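Long-range contacts in glutathione S-transferase (Pseudomonas fluorescens, PDB 3M3M), which binds glutathione and probably catalyses its conjugation to electrophilic substrates: residues A48-N52 / C65-S69; E105-A109 / L131-G135; Y16-L20 / H197-D202. The contacts are given in a common frame with arbitrary orientation. Residues are numbered along the deposited sequence.

How the contacts relate
Contact 3 spans almost the whole chain: it opens on helix 13-24 of the thioredoxin-like N-terminal domain and closes in the C-terminal tail, so contacts 1 and 2 both fall between its two ends, contact 1 first. Contact 1 sits at edge strand 65-67 of the sheet, contact 2 between helices 87-117 and 125-146 of the helical domain. Centre to centre, contacts 1 and 2 lie about 24 Å apart, contacts 1 and 3 about 20 Å, contacts 2 and 3 about 21 Å. Contacts 1 and 3 touch, through a probable hydrogen bond between K17 NZ and S69 OG, the latter also holding glutathione. Contact 3 thus ties the end of the modelled chain back to the glutathione-binding domain.

Contact 1 (A48-N52 / C65-S69); sequences AKNPN and CLWES. With NA (sodium ion), chain C; GSH (glutathione), chain B.
E68 carries a strained backbone, phi 73° and psi 112°, at the N-cap of helix 69-77. This is the strand-to-helix corner of the thioredoxin-like domain that holds the gamma-glutamyl end of glutathione. Strand 65-67 is extended beside loop 48-52; the CA 49-to-52 and 65-to-68 directions are 28° apart, with K49 opposite C65 (CA-CA 5.7 Å) and N50 opposite W67 (6.4 Å). No hydrogen bond joins them directly. One water donates to K49 O (2.6 Å) and C65 O (3.2 Å); another links N50 ND2, N52 ND2 and E68 OE2. W67 (chi1 p) lies along the loop: N50 CB is 4.1 Å from the centroid of its five-membered ring (CH-pi), and P51 CD is 3.6 Å from W67 NE1. N50 (chi1 t) closes an Asx turn, its OD1 accepting from N52 N at 2.8 Å. At the corner, S69 N and OG bind glutathione O11 and O12, and E68 OE1 accepts from glutathione N1 (2.7 Å) and meets the sodium ion at 2.9 Å.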
# COMPACT_ATOMS: atom_id res chain seq x y z
N ALA A 48 7.73 -21.28 -3.00
CA ALA A 48 6.85 -22.10 -2.16
C ALA A 48 5.94 -21.23 -1.25
O ALA A 48 4.89 -21.72 -0.81
CB ALA A 48 7.71 -23.07 -1.24
N LYS A 49 6.38 -20.01 -0.91
CA LYS A 49 5.61 -19.17 -0.02
C LYS A 49 4.62 -18.31 -0.84
O LYS A 49 3.39 -18.25 -0.49
CB LYS A 49 6.46 -18.23 0.80
CG LYS A 49 7.46 -19.07 1.66
CD LYS A 49 8.41 -18.22 2.52
CE LYS A 49 9.42 -19.26 3.28
NZ LYS A 49 8.65 -20.14 4.21
N ASN A 50 5.12 -17.79 -1.95
CA ASN A 50 4.21 -17.10 -2.88
C ASN A 50 4.63 -17.47 -4.29
O ASN A 50 5.60 -16.99 -4.82
CB ASN A 50 4.24 -15.52 -2.71
CG ASN A 50 3.33 -14.84 -3.71
OD1 ASN A 50 2.67 -15.53 -4.48
ND2 ASN A 50 3.35 -13.46 -3.75
N PRO A 51 3.84 -18.32 -4.96
CA PRO A 51 4.13 -18.78 -6.33
C PRO A 51 4.09 -17.65 -7.31
O PRO A 51 4.67 -17.74 -8.40
CB PRO A 51 3.07 -19.87 -6.62
CG PRO A 51 2.00 -19.53 -5.65
CD PRO A 51 2.62 -18.90 -4.40
N ASN A 52 3.46 -16.53 -6.93
CA ASN A 52 3.43 -15.38 -7.82
C ASN A 52 4.74 -14.58 -7.70
O ASN A 52 4.97 -13.69 -8.53
CB ASN A 52 2.20 -14.47 -7.47
CG ASN A 52 1.89 -13.47 -8.55
OD1 ASN A 52 1.86 -13.82 -9.72
ND2 ASN A 52 1.53 -12.20 -8.16
N CYS A 65 1.16 -19.47 4.48
CA CYS A 65 1.64 -18.20 3.91
C CYS A 65 0.51 -17.54 3.14
O CYS A 65 -0.09 -18.21 2.30
CB CYS A 65 2.79 -18.42 2.93
SG CYS A 65 4.31 -18.80 3.84
N LEU A 66 0.21 -16.27 3.47
CA LEU A 66 -0.86 -15.51 2.78
C LEU A 66 -0.10 -14.43 1.99
O LEU A 66 0.86 -13.82 2.49
CB LEU A 66 -1.77 -14.82 3.82
CG LEU A 66 -2.40 -15.84 4.84
CD1 LEU A 66 -3.04 -15.04 5.95
CD2 LEU A 66 -3.41 -16.67 4.10
N TRP A 67 -0.53 -14.21 0.76
CA TRP A 67 0.09 -13.18 -0.03
C TRP A 67 -1.03 -12.29 -0.64
O TRP A 67 -2.22 -12.55 -0.38
CB TRP A 67 1.04 -13.80 -1.10
CG TRP A 67 0.53 -15.04 -1.81
CD1 TRP A 67 0.70 -16.38 -1.43
CD2 TRP A 67 -0.08 -15.08 -3.12
NE1 TRP A 67 0.15 -17.21 -2.41
CE2 TRP A 67 -0.33 -16.44 -3.42
CE3 TRP A 67 -0.40 -14.09 -4.07
CZ2 TRP A 67 -0.90 -16.84 -4.63
CZ3 TRP A 67 -1.03 -14.48 -5.27
CH2 TRP A 67 -1.31 -15.84 -5.50
N GLU A 68 -0.60 -11.26 -1.37
CA GLU A 68 -1.33 -10.07 -1.76
C GLU A 68 -1.50 -9.15 -0.54
O GLU A 68 -2.18 -9.43 0.31
CB GLU A 68 -2.66 -10.41 -2.40
CG GLU A 68 -2.51 -11.01 -3.79
CD GLU A 68 -1.89 -10.08 -4.80
OE1 GLU A 68 -2.21 -8.93 -4.80
OE2 GLU A 68 -1.20 -10.60 -5.61
N SER A 69 -0.83 -8.02 -0.60
CA SER A 69 -0.85 -7.06 0.50
C SER A 69 -2.26 -6.70 0.88
O SER A 69 -2.55 -6.62 2.07
CB SER A 69 -0.10 -5.74 0.10
OG SER A 69 -0.69 -5.08 -1.01
NA NA C . -2.94 -6.77 -3.03
N1 GSH B . -0.52 -7.26 -6.04
CA1 GSH B . 0.67 -7.48 -5.13
C1 GSH B . 0.41 -6.97 -3.71
O11 GSH B . 0.94 -7.61 -2.76
O12 GSH B . -0.28 -5.92 -3.56
CB1 GSH B . 1.85 -6.70 -5.80
CG1 GSH B . 3.04 -6.88 -4.91
CD1 GSH B . 4.33 -6.46 -5.64
OE1 GSH B . 4.29 -5.96 -6.94
N2 GSH B . 5.54 -6.58 -5.03
CA2 GSH B . 6.76 -6.16 -5.72
C2 GSH B . 7.54 -7.38 -5.98
O2 GSH B . 7.55 -8.31 -5.03
CB2 GSH B . 7.52 -5.22 -4.76
SG2 GSH B . 6.51 -3.65 -4.43
N3 GSH B . 8.18 -7.55 -7.12
CA3 GSH B . 9.01 -8.75 -7.28
C3 GSH B . 8.92 -9.36 -8.66
O31 GSH B . 9.83 -10.15 -9.08
O32 GSH B . 7.92 -9.13 -9.37
O HOH W 1 1.36 -19.81 -0.09
O HOH W 2 1.49 -11.41 -5.03

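Contact 2 (E105-A109 / L131-G135); sequences EPYIA and LHKRG
Helices 87-117 and 125-146 of the GST helical domain pack here, their short segments crossing at -123° with axes 8.2 Å apart. Y107 is opposite L131, CA to CA 4.7 Å. Segment 105-109 is kinked: the N of P106 has no hydrogen to give, and that of Y107 also makes no bond to the turn before. Y107, chi1 m and chi2 -56°, points at the partner helix and has the largest covered area here, 131 of 320 Å². Y107 CB rests 3.5 Å from both L131 O and G135 N. R134, chi1 m and chi2 t, lays its CB over the Y107 ring, 3.5 Å from the centroid and 5° off the normal, a CH-pi contact. L131, chi1 m and chi2 t, brings CD2 to the ring edge, 3.7 Å from Y107 CD1. I108, m in both chi angles, starts away from the partner, yet its CD1 reaches G135 CA at 3.9 Å; a beta carbon on G135 would fall 2.9 Å from I108 CD1, so glycine permits the approach. Y107 OH lies over the guanidinium face, 2.9 Å from R134 NH2, at too poor an angle for a hydrogen bond. The chemistry implies van der Waals and CH-pi packing, without a hydrogen bond across.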
# COMPACT_ATOMS: atom_id res chain seq x y z
N GLU A 105 -1.87 1.86 -8.05
CA GLU A 105 -0.55 1.26 -7.85
C GLU A 105 0.32 1.16 -9.17
O GLU A 105 1.48 1.59 -9.19
CB GLU A 105 -0.66 -0.10 -7.05
CG GLU A 105 0.62 -0.51 -6.35
CD GLU A 105 1.58 -1.29 -7.18
OE1 GLU A 105 1.43 -1.33 -8.45
OE2 GLU A 105 2.57 -1.86 -6.59
N PRO A 106 -0.23 0.64 -10.31
CA PRO A 106 0.66 0.49 -11.47
C PRO A 106 1.16 1.80 -12.03
O PRO A 106 2.08 1.75 -12.87
CB PRO A 106 -0.29 -0.11 -12.52
CG PRO A 106 -1.34 -0.91 -11.70
CD PRO A 106 -1.57 0.08 -10.57
N TYR A 107 0.58 2.93 -11.62
CA TYR A 107 1.05 4.25 -12.14
C TYR A 107 1.90 4.94 -11.07
O TYR A 107 2.98 5.40 -11.34
CB TYR A 107 -0.17 5.13 -12.55
CG TYR A 107 -1.06 4.27 -13.47
CD1 TYR A 107 -0.51 3.71 -14.60
CD2 TYR A 107 -2.35 3.91 -13.11
CE1 TYR A 107 -1.25 2.86 -15.48
CE2 TYR A 107 -3.10 3.04 -13.94
CZ TYR A 107 -2.52 2.52 -15.12
OH TYR A 107 -3.21 1.65 -15.99
N ILE A 108 1.39 5.00 -9.82
CA ILE A 108 2.10 5.71 -8.74
C ILE A 108 3.32 4.90 -8.38
O ILE A 108 4.41 5.47 -8.37
CB ILE A 108 1.24 6.00 -7.50
CG1 ILE A 108 -0.12 6.68 -7.90
CG2 ILE A 108 2.09 6.71 -6.40
CD1 ILE A 108 0.00 8.07 -8.49
N ALA A 109 3.19 3.61 -8.16
CA ALA A 109 4.34 2.82 -7.70
C ALA A 109 5.40 2.70 -8.81
O ALA A 109 6.59 2.78 -8.52
CB ALA A 109 3.93 1.37 -7.25
N LEU A 131 2.43 7.10 -17.37
CA LEU A 131 2.11 6.75 -15.95
C LEU A 131 1.67 8.00 -15.22
O LEU A 131 0.80 7.98 -14.39
CB LEU A 131 3.34 6.13 -15.27
CG LEU A 131 3.91 4.89 -15.93
CD1 LEU A 131 5.19 4.46 -15.12
CD2 LEU A 131 2.93 3.70 -16.05
N HIS A 132 2.30 9.13 -15.46
CA HIS A 132 1.83 10.34 -14.86
C HIS A 132 0.38 10.65 -15.21
O HIS A 132 -0.39 11.00 -14.36
CB HIS A 132 2.74 11.55 -15.23
CG HIS A 132 3.84 11.74 -14.24
ND1 HIS A 132 4.62 12.87 -14.22
CD2 HIS A 132 4.34 10.89 -13.31
CE1 HIS A 132 5.52 12.75 -13.25
NE2 HIS A 132 5.35 11.56 -12.67
N LYS A 133 0.03 10.53 -16.47
CA LYS A 133 -1.36 10.88 -16.87
C LYS A 133 -2.36 9.95 -16.17
O LYS A 133 -3.35 10.46 -15.61
CB LYS A 133 -1.55 10.73 -18.39
CG LYS A 133 -0.84 11.95 -19.05
CD LYS A 133 -1.07 11.99 -20.58
CE LYS A 133 -0.09 13.08 -21.13
NZ LYS A 133 -0.34 13.28 -22.60
N ARG A 134 -2.05 8.66 -16.09
CA ARG A 134 -3.02 7.72 -15.54
C ARG A 134 -2.99 7.85 -14.02
O ARG A 134 -4.07 7.66 -13.39
CB ARG A 134 -2.72 6.26 -15.98
CG ARG A 134 -2.97 6.16 -17.49
CD ARG A 134 -2.79 4.77 -18.10
NE ARG A 134 -4.08 4.23 -18.53
CZ ARG A 134 -4.29 2.96 -18.88
NH1 ARG A 134 -5.52 2.58 -19.20
NH2 ARG A 134 -3.28 2.07 -18.90
N GLY A 135 -1.82 8.12 -13.43
CA GLY A 135 -1.78 8.24 -11.93
C GLY A 135 -2.54 9.45 -11.49
O GLY A 135 -3.25 9.43 -10.50

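Contact 3 (Y16-L20 / H197-D202); sequences YKIKL and HVPMLD
This is a tail-to-helix contact across the domain divide: the C-terminal end of the modelled chain, after helix 182-192, folds back onto helix 13-24, the first helix of the thioredoxin-like domain. The tail is extended through H197, V198 and P199, then M200 turns to helical angles (-61°/-51°). Y16 faces M200 (CA-CA 5.7 Å) and L20 faces V198 (6.0 Å). Y16, chi1 t, donates from OH to V198 O at 2.7 Å, while M200, a selenomethionine with chi1 and chi2 t, covers its ring, which H169 also meets: M200 CB is 4.0 Å from the Y16 centroid, 6° off the normal (CH-pi), and CE is 3.8 Å from Y16 CB. One turn on, L20 (chi1 t, chi2 p) places CD1 3.5 Å from H197 ND1 and 4.0 Å from V198 CG2. K19 is fully extended, all four chi angles t, so its ammonium reaches the tail: NZ donates to P199 O (2.8 Å) and M200 O (3.0 Å), and forms a salt bridge with D202 OD1 at 2.8 Å.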
# COMPACT_ATOMS: atom_id res chain seq x y z
N TYR A 16 4.98 -1.77 3.14
CA TYR A 16 4.65 -0.77 4.14
C TYR A 16 3.20 -0.88 4.65
O TYR A 16 2.91 -0.73 5.86
CB TYR A 16 4.89 0.64 3.55
CG TYR A 16 4.50 1.75 4.52
CD1 TYR A 16 4.77 1.66 5.94
CD2 TYR A 16 3.81 2.87 4.01
CE1 TYR A 16 4.37 2.74 6.81
CE2 TYR A 16 3.41 3.95 4.86
CZ TYR A 16 3.74 3.86 6.26
OH TYR A 16 3.30 4.88 7.10
N LYS A 17 2.23 -1.21 3.76
CA LYS A 17 0.89 -1.45 4.22
C LYS A 17 0.83 -2.43 5.38
O LYS A 17 0.06 -2.18 6.33
CB LYS A 17 0.04 -2.15 3.11
CG LYS A 17 -0.20 -1.27 1.88
CD LYS A 17 -0.70 -2.14 0.73
CE LYS A 17 -0.81 -1.30 -0.53
NZ LYS A 17 -1.31 -2.12 -1.72
N ILE A 18 1.65 -3.49 5.33
CA ILE A 18 1.61 -4.54 6.35
C ILE A 18 2.37 -4.08 7.63
O ILE A 18 1.89 -4.30 8.77
CB ILE A 18 2.19 -5.83 5.79
CG1 ILE A 18 1.50 -6.18 4.42
CG2 ILE A 18 1.95 -6.96 6.79
CD1 ILE A 18 -0.05 -6.04 4.40
N LYS A 19 3.50 -3.42 7.45
CA LYS A 19 4.21 -2.81 8.64
C LYS A 19 3.21 -1.90 9.37
O LYS A 19 3.07 -1.94 10.61
CB LYS A 19 5.43 -1.99 8.16
CG LYS A 19 6.15 -1.33 9.39
CD LYS A 19 7.17 -0.28 8.91
CE LYS A 19 7.77 0.44 10.19
NZ LYS A 19 8.86 1.41 9.74
N LEU A 20 2.58 -1.00 8.60
CA LEU A 20 1.63 -0.06 9.25
C LEU A 20 0.48 -0.77 9.96
O LEU A 20 0.17 -0.50 11.14
CB LEU A 20 1.04 0.87 8.14
CG LEU A 20 0.06 1.97 8.65
CD1 LEU A 20 0.64 2.80 9.97
CD2 LEU A 20 -0.18 2.96 7.45
N HIS A 197 0.32 5.48 14.52
CA HIS A 197 0.87 5.55 13.12
C HIS A 197 2.40 5.25 13.19
O HIS A 197 3.11 5.70 14.19
CB HIS A 197 0.65 6.90 12.50
CG HIS A 197 1.19 6.97 11.08
ND1 HIS A 197 0.57 6.29 10.05
CD2 HIS A 197 2.25 7.61 10.52
CE1 HIS A 197 1.21 6.52 8.91
NE2 HIS A 197 2.26 7.30 9.17
N VAL A 198 2.94 4.55 12.18
CA VAL A 198 4.45 4.44 12.02
C VAL A 198 4.76 4.80 10.60
O VAL A 198 3.92 4.52 9.67
CB VAL A 198 4.96 2.98 12.33
CG1 VAL A 198 4.70 2.58 13.84
CG2 VAL A 198 4.30 1.84 11.40
N PRO A 199 5.92 5.44 10.36
CA PRO A 199 6.39 5.79 9.05
C PRO A 199 6.95 4.59 8.31
O PRO A 199 7.16 3.51 8.89
CB PRO A 199 7.53 6.81 9.29
CG PRO A 199 8.14 6.31 10.61
CD PRO A 199 6.91 5.75 11.40
N MSE A 200 7.12 4.77 6.99
CA MSE A 200 7.63 3.69 6.16
C MSE A 200 9.01 3.27 6.61
O MSE A 200 9.28 2.08 6.84
CB MSE A 200 7.76 4.21 4.72
CG MSE A 200 8.34 3.15 3.87
SE MSE A 200 8.33 3.95 1.94
CE MSE A 200 6.85 2.85 1.19
N LEU A 201 9.90 4.27 6.75
CA LEU A 201 11.24 3.96 7.23
C LEU A 201 11.46 4.54 8.65
O LEU A 201 11.10 5.71 8.88
CB LEU A 201 12.26 4.60 6.27
CG LEU A 201 12.04 4.26 4.78
CD1 LEU A 201 12.98 5.00 3.83
CD2 LEU A 201 12.25 2.77 4.69
N ASP A 202 12.11 3.78 9.53
CA ASP A 202 12.28 4.26 10.94
C ASP A 202 13.35 5.38 11.13
O ASP A 202 14.29 5.48 10.32
CB ASP A 202 12.49 3.10 11.91
CG ASP A 202 11.15 2.29 12.23
OD1 ASP A 202 9.90 2.71 12.00
OD2 ASP A 202 11.42 1.15 12.73